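Local coordinates for DCN1-like protein 3 (Homo sapiens, PDB 4GBA) that contributes to neddylation of cullins, transferring NEDD8 from N-terminally acetylated E2 enzymes to cullin-RBX complexes through interactions of its DCUN1 domain, at residues A[157-162]-A[185-190]; A[172-177]-A[192-197]. All coordinates share one frame; numbering follows the deposited sequence.

Contact 1. Residues A[157-162]-A[185-190]; sequences RDTWNM and SLFDTF
With CG anti to its carbonyl carbon (chi1 -62°), Phe-187 reaches out from helix 185-199 toward Thr-159, whose chi1 of -53° sets the methyl CG2 anti to the backbone N and leaves OG1 beside that N, hydrogen-bonded to Ser-156 OG. The two run alongside each other, pointing opposite ways, and Thr-159 CG2 comes to 3.7 Å from Phe-187 CE1. The far end of the ring meets the other helix's backbone: Phe-187 CZ lies 3.6 Å from Thr-159 O, and its CE2 3.9 Å from Met-162 O. Both carbonyl oxygens sit at the ring edge, near its plane. Met-162 adds its CB, and Leu-186 CD2 stands more loosely, 4.4 Å from Thr-159 CG2. The short helix axes stay 11.1 Å apart, at 60°, so this phenylalanine spans much of the space between them, while Phe-166 and Trp-141 also meet its ring. Cut back to an alanine, this position would probably leave a gap between the two helices and Thr-159 CG2 without its aromatic neighbour. No hydrogen bond crosses the contact: the two helices of the cullin-binding region are joined here by apolar packing, with aromatic C-H groups turned to carbonyl oxygens in a possibly favourable electrostatic approach.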
loop_
_atom_site.group_PDB
_atom_site.type_symbol
_atom_site.label_atom_id
_atom_site.label_comp_id
_atom_site.label_asym_id
_atom_site.label_seq_id
_atom_site.Cartn_x
_atom_site.Cartn_y
_atom_site.Cartn_z
ATOM N N ARG A 157 -2.681 -13.205 -3.226
ATOM C CA ARG A 157 -1.445 -12.663 -3.785
ATOM C C ARG A 157 -1.435 -12.639 -5.308
ATOM O O ARG A 157 -0.837 -11.756 -5.910
ATOM C CB ARG A 157 -0.241 -13.462 -3.288
ATOM C CG ARG A 157 1.093 -12.828 -3.650
ATOM C CD ARG A 157 2.252 -13.640 -3.102
ATOM N NE ARG A 157 2.127 -13.868 -1.663
ATOM C CZ ARG A 157 2.745 -13.141 -0.736
ATOM N NH1 ARG A 157 3.543 -12.137 -1.096
ATOM N NH2 ARG A 157 2.566 -13.424 0.551
ATOM N N ASP A 158 -2.091 -13.612 -5.931
ATOM C CA ASP A 158 -2.100 -13.714 -7.388
ATOM C C ASP A 158 -3.106 -12.765 -8.002
ATOM O O ASP A 158 -2.865 -12.199 -9.065
ATOM C CB ASP A 158 -2.367 -15.157 -7.820
ATOM C CG ASP A 158 -1.212 -16.074 -7.484
ATOM O OD1 ASP A 158 -0.058 -15.713 -7.819
ATOM O OD2 ASP A 158 -1.451 -17.133 -6.858
ATOM N N THR A 159 -4.233 -12.582 -7.319
ATOM C CA THR A 159 -5.231 -11.594 -7.740
ATOM C C THR A 159 -4.652 -10.177 -7.656
ATOM O O THR A 159 -4.815 -9.374 -8.575
ATOM C CB THR A 159 -6.515 -11.676 -6.880
ATOM O OG1 THR A 159 -7.005 -13.027 -6.861
ATOM C CG2 THR A 159 -7.576 -10.729 -7.411
ATOM N N TRP A 160 -3.986 -9.876 -6.548
ATOM C CA TRP A 160 -3.293 -8.600 -6.400
ATOM C C TRP A 160 -2.236 -8.455 -7.510
ATOM O O TRP A 160 -2.213 -7.457 -8.230
ATOM C CB TRP A 160 -2.653 -8.508 -5.011
ATOM C CG TRP A 160 -1.854 -7.253 -4.774
ATOM C CD1 TRP A 160 -0.519 -7.057 -5.051
ATOM C CD2 TRP A 160 -2.326 -6.026 -4.199
ATOM N NE1 TRP A 160 -0.144 -5.784 -4.695
ATOM C CE2 TRP A 160 -1.231 -5.126 -4.171
ATOM C CE3 TRP A 160 -3.564 -5.599 -3.698
ATOM C CZ2 TRP A 160 -1.340 -3.820 -3.668
ATOM C CZ3 TRP A 160 -3.671 -4.290 -3.195
ATOM C CH2 TRP A 160 -2.563 -3.424 -3.188
ATOM N N ASN A 161 -1.391 -9.480 -7.655
ATOM C CA ASN A 161 -0.314 -9.513 -8.655
ATOM C C ASN A 161 -0.816 -9.247 -10.071
ATOM O O ASN A 161 -0.248 -8.429 -10.788
ATOM C CB ASN A 161 0.441 -10.857 -8.588
ATOM C CG ASN A 161 1.450 -11.047 -9.737
ATOM O OD1 ASN A 161 1.157 -11.706 -10.748
ATOM N ND2 ASN A 161 2.655 -10.496 -9.569
ATOM N N MET A 162 -1.889 -9.930 -10.469
ATOM C CA MET A 162 -2.366 -9.840 -11.848
ATOM C C MET A 162 -3.224 -8.614 -12.124
ATOM O O MET A 162 -3.407 -8.240 -13.287
ATOM C CB MET A 162 -3.112 -11.104 -12.242
ATOM C CG MET A 162 -2.272 -12.358 -12.092
ATOM S SD MET A 162 -3.073 -13.769 -12.872
ATOM C CE MET A 162 -3.154 -13.248 -14.589
ATOM N N SER A 185 -10.930 -15.139 -11.487
ATOM C CA SER A 185 -12.348 -15.074 -11.836
ATOM C C SER A 185 -13.016 -13.817 -11.297
ATOM O O SER A 185 -13.989 -13.328 -11.872
ATOM C CB SER A 185 -13.082 -16.334 -11.364
ATOM O OG SER A 185 -12.969 -16.477 -9.961
ATOM N N LEU A 186 -12.485 -13.283 -10.202
ATOM C CA LEU A 186 -12.969 -12.003 -9.694
ATOM C C LEU A 186 -12.988 -10.889 -10.763
ATOM O O LEU A 186 -13.877 -10.032 -10.758
ATOM C CB LEU A 186 -12.173 -11.552 -8.465
ATOM C CG LEU A 186 -12.742 -10.307 -7.769
ATOM C CD1 LEU A 186 -14.152 -10.591 -7.211
ATOM C CD2 LEU A 186 -11.820 -9.783 -6.674
ATOM N N PHE A 187 -12.016 -10.890 -11.672
ATOM C CA PHE A 187 -11.992 -9.880 -12.725
ATOM C C PHE A 187 -13.225 -9.998 -13.628
ATOM O O PHE A 187 -13.784 -8.989 -14.053
ATOM C CB PHE A 187 -10.701 -9.941 -13.552
ATOM C CG PHE A 187 -9.435 -9.666 -12.756
ATOM C CD1 PHE A 187 -9.487 -9.337 -11.414
ATOM C CD2 PHE A 187 -8.192 -9.730 -13.370
ATOM C CE1 PHE A 187 -8.322 -9.094 -10.690
ATOM C CE2 PHE A 187 -7.026 -9.489 -12.653
ATOM C CZ PHE A 187 -7.096 -9.175 -11.308
ATOM N N ASP A 188 -13.652 -11.228 -13.908
ATOM C CA ASP A 188 -14.847 -11.463 -14.724
ATOM C C ASP A 188 -16.124 -11.018 -14.001
ATOM O O ASP A 188 -16.999 -10.381 -14.594
ATOM C CB ASP A 188 -14.965 -12.935 -15.149
ATOM C CG ASP A 188 -15.861 -13.116 -16.379
ATOM O OD1 ASP A 188 -15.675 -12.379 -17.382
ATOM O OD2 ASP A 188 -16.764 -13.983 -16.348
ATOM N N THR A 189 -16.220 -11.365 -12.720
ATOM C CA THR A 189 -17.308 -10.896 -11.871
ATOM C C THR A 189 -17.429 -9.372 -11.940
ATOM O O THR A 189 -18.534 -8.815 -11.910
ATOM C CB THR A 189 -17.077 -11.300 -10.402
ATOM O OG1 THR A 189 -16.913 -12.718 -10.308
ATOM C CG2 THR A 189 -18.244 -10.861 -9.535
ATOM N N PHE A 190 -16.280 -8.707 -12.026
ATOM C CA PHE A 190 -16.228 -7.257 -12.062
ATOM C C PHE A 190 -16.668 -6.735 -13.413
ATOM O O PHE A 190 -17.409 -5.769 -13.499
ATOM C CB PHE A 190 -14.810 -6.750 -11.757
ATOM C CG PHE A 190 -14.548 -5.362 -12.271
ATOM C CD1 PHE A 190 -15.117 -4.256 -11.646
ATOM C CD2 PHE A 190 -13.744 -5.160 -13.386
ATOM C CE1 PHE A 190 -14.888 -2.966 -12.124
ATOM C CE2 PHE A 190 -13.505 -3.873 -13.870
ATOM C CZ PHE A 190 -14.080 -2.774 -13.236
#

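Contact 2. Residues A[172-177]-A[192-197]; sequences PDLSNY and EWEMER
Glu-194, whose CG meets Leu-174 CD2 at 4.3 Å, presents its carboxylate to the edge of the Arg-197 guanidinium, with CD lying in the guanidinium plane. Arg-197 NH1 closes a salt bridge to Glu-194 OE2 at 2.9 Å, although as a hydrogen bond it is bent and weak. The same OE2 has a second cationic partner, Arg-198 through NE, and two arginines around one carboxylate would be expected to keep it ionised. The other flat group worth following is the Asp-173 carboxylate. Its OD1 takes the backbone N-H of Ser-175 at 2.6 Å from above the carboxylate plane, 44° out of it, which makes an Asx turn. A type I beta turn, Leu-174 to Tyr-177, overlaps it, closed by Tyr-177 N to Leu-174 O at 3.2 Å. Leu-174, shared by both turns, points toward the helix and makes both touches across the contact. Met-195 answers it: its chain bends at chi2 (-42°) and again at chi3, bringing SD to 3.8 Å from Leu-174 CD2, and the leucine and methionine lie side by side, each heading for the other's backbone. The link is therefore small and apolar, one leucine methyl against a thioether sulfur and the aliphatic CG of a glutamate. It brings the loop after helix 157-169 up against the later part of helix 185-199, where Leu-174 also touches Arg-198; Glu-194 and Arg-197 reach on to Gln-140 of helix 138-147, and Trp-193 packs against that helix too.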
loop_
_atom_site.group_PDB
_atom_site.type_symbol
_atom_site.label_atom_id
_atom_site.label_comp_id
_atom_site.label_asym_id
_atom_site.label_seq_id
_atom_site.Cartn_x
_atom_site.Cartn_y
_atom_site.Cartn_z
ATOM N N PRO A 172 -10.210 2.352 -20.987
ATOM C CA PRO A 172 -11.589 2.516 -20.497
ATOM C C PRO A 172 -12.652 1.704 -21.246
ATOM O O PRO A 172 -13.736 1.451 -20.698
ATOM C CB PRO A 172 -11.851 4.008 -20.713
ATOM C CG PRO A 172 -10.965 4.375 -21.863
ATOM C CD PRO A 172 -9.716 3.557 -21.678
ATOM N N ASP A 173 -12.338 1.306 -22.476
ATOM C CA ASP A 173 -13.319 0.694 -23.377
ATOM C C ASP A 173 -13.760 -0.735 -23.004
ATOM O O ASP A 173 -14.905 -1.130 -23.276
ATOM C CB ASP A 173 -12.784 0.717 -24.811
ATOM C CG ASP A 173 -11.385 0.131 -24.918
ATOM O OD1 ASP A 173 -11.117 -0.897 -24.251
ATOM O OD2 ASP A 173 -10.551 0.701 -25.659
ATOM N N LEU A 174 -12.858 -1.500 -22.386
ATOM C CA LEU A 174 -13.096 -2.923 -22.120
ATOM C C LEU A 174 -12.952 -3.759 -23.387
ATOM O O LEU A 174 -13.290 -4.942 -23.395
ATOM C CB LEU A 174 -14.490 -3.157 -21.533
ATOM C CG LEU A 174 -14.661 -2.945 -20.033
ATOM C CD1 LEU A 174 -14.172 -1.566 -19.653
ATOM C CD2 LEU A 174 -16.113 -3.152 -19.597
ATOM N N SER A 175 -12.460 -3.145 -24.459
ATOM C CA SER A 175 -12.464 -3.802 -25.762
ATOM C C SER A 175 -11.489 -4.977 -25.824
ATOM O O SER A 175 -11.653 -5.877 -26.655
ATOM C CB SER A 175 -12.212 -2.796 -26.904
ATOM O OG SER A 175 -10.830 -2.512 -27.088
ATOM N N ASN A 176 -10.492 -4.978 -24.935
ATOM C CA ASN A 176 -9.476 -6.030 -24.922
ATOM C C ASN A 176 -9.753 -7.122 -23.892
ATOM O O ASN A 176 -8.929 -8.013 -23.697
ATOM C CB ASN A 176 -8.080 -5.450 -24.683
ATOM C CG ASN A 176 -7.736 -4.345 -25.652
ATOM O OD1 ASN A 176 -7.591 -4.587 -26.848
ATOM N ND2 ASN A 176 -7.592 -3.120 -25.141
ATOM N N TYR A 177 -10.905 -7.056 -23.233
ATOM C CA TYR A 177 -11.263 -8.088 -22.260
ATOM C C TYR A 177 -11.823 -9.355 -22.910
ATOM O O TYR A 177 -12.761 -9.292 -23.708
ATOM C CB TYR A 177 -12.266 -7.573 -21.215
ATOM C CG TYR A 177 -12.643 -8.656 -20.226
ATOM C CD1 TYR A 177 -11.776 -9.007 -19.203
ATOM C CD2 TYR A 177 -13.842 -9.350 -20.338
ATOM C CE1 TYR A 177 -12.088 -10.004 -18.310
ATOM C CE2 TYR A 177 -14.169 -10.356 -19.439
ATOM C CZ TYR A 177 -13.284 -10.676 -18.426
ATOM O OH TYR A 177 -13.567 -11.672 -17.520
ATOM N N GLU A 192 -18.687 -8.069 -15.499
ATOM C CA GLU A 192 -20.137 -8.218 -15.577
ATOM C C GLU A 192 -20.804 -7.087 -14.804
ATOM O O GLU A 192 -21.601 -6.323 -15.359
ATOM C CB GLU A 192 -20.597 -9.583 -15.036
ATOM C CG GLU A 192 -19.927 -10.803 -15.698
ATOM C CD GLU A 192 -19.957 -10.764 -17.234
ATOM O OE1 GLU A 192 -20.700 -11.570 -17.844
ATOM O OE2 GLU A 192 -19.227 -9.938 -17.837
ATOM N N TRP A 193 -20.460 -6.987 -13.522
ATOM C CA TRP A 193 -20.948 -5.913 -12.667
ATOM C C TRP A 193 -20.790 -4.537 -13.312
ATOM O O TRP A 193 -21.645 -3.664 -13.159
ATOM C CB TRP A 193 -20.210 -5.945 -11.335
ATOM C CG TRP A 193 -20.579 -4.827 -10.381
ATOM C CD1 TRP A 193 -21.491 -4.887 -9.357
ATOM C CD2 TRP A 193 -20.027 -3.497 -10.343
ATOM N NE1 TRP A 193 -21.542 -3.681 -8.695
ATOM C CE2 TRP A 193 -20.650 -2.809 -9.281
ATOM C CE3 TRP A 193 -19.065 -2.818 -11.108
ATOM C CZ2 TRP A 193 -20.349 -1.482 -8.961
ATOM C CZ3 TRP A 193 -18.769 -1.494 -10.793
ATOM C CH2 TRP A 193 -19.406 -0.843 -9.731
ATOM N N GLU A 194 -19.697 -4.351 -14.037
ATOM C CA GLU A 194 -19.400 -3.063 -14.645
ATOM C C GLU A 194 -20.189 -2.853 -15.936
ATOM O O GLU A 194 -20.483 -1.715 -16.313
ATOM C CB GLU A 194 -17.900 -2.923 -14.896
ATOM C CG GLU A 194 -17.522 -1.722 -15.745
ATOM C CD GLU A 194 -17.797 -0.395 -15.049
ATOM O OE1 GLU A 194 -18.247 -0.419 -13.880
ATOM O OE2 GLU A 194 -17.561 0.668 -15.671
ATOM N N MET A 195 -20.521 -3.947 -16.618
ATOM C CA MET A 195 -21.444 -3.882 -17.755
ATOM C C MET A 195 -22.850 -3.506 -17.283
ATOM O O MET A 195 -23.524 -2.680 -17.894
ATOM C CB MET A 195 -21.486 -5.214 -18.520
ATOM C CG MET A 195 -20.248 -5.482 -19.354
ATOM S SD MET A 195 -19.720 -3.980 -20.203
ATOM C CE MET A 195 -20.637 -4.062 -21.741
ATOM N N GLU A 196 -23.287 -4.114 -16.189
ATOM C CA GLU A 196 -24.601 -3.816 -15.642
ATOM C C GLU A 196 -24.726 -2.355 -15.222
ATOM O O GLU A 196 -25.753 -1.724 -15.483
ATOM C CB GLU A 196 -24.941 -4.738 -14.468
ATOM C CG GLU A 196 -26.117 -4.251 -13.625
ATOM C CD GLU A 196 -27.393 -4.040 -14.440
ATOM O OE1 GLU A 196 -27.595 -4.777 -15.433
ATOM O OE2 GLU A 196 -28.188 -3.134 -14.089
ATOM N N ARG A 197 -23.700 -1.809 -14.573
ATOM C CA ARG A 197 -23.808 -0.428 -14.121
ATOM C C ARG A 197 -23.797 0.558 -15.285
ATOM O O ARG A 197 -24.436 1.601 -15.218
ATOM C CB ARG A 197 -22.755 -0.067 -13.069
ATOM C CG ARG A 197 -21.351 0.061 -13.600
ATOM C CD ARG A 197 -20.567 1.034 -12.754
ATOM N NE ARG A 197 -20.989 2.397 -13.024
ATOM C CZ ARG A 197 -20.462 3.158 -13.979
ATOM N NH1 ARG A 197 -19.499 2.678 -14.748
ATOM N NH2 ARG A 197 -20.899 4.397 -14.166
#

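Overall arrangement
Coming from the N terminus, the chain passes through helix 138-147 and strand 154-155 before entering helix 157-169, whose first turns supply one side of contact 1. The loop beyond this helix gives 172-177, the first half of contact 2. The chain then turns into helix 185-199, which serves both: its early part, 185-190, closes contact 1 over 22 intervening residues, and 192-197 closes contact 2 over 14. The segments alternate, so the two closures cross. The centres of contacts 1 and 2 lie about 15 Å apart. Together they tie helix 185-199 first to helix 157-169 and then to the loop leading away from it, all within the DCUN1 domain.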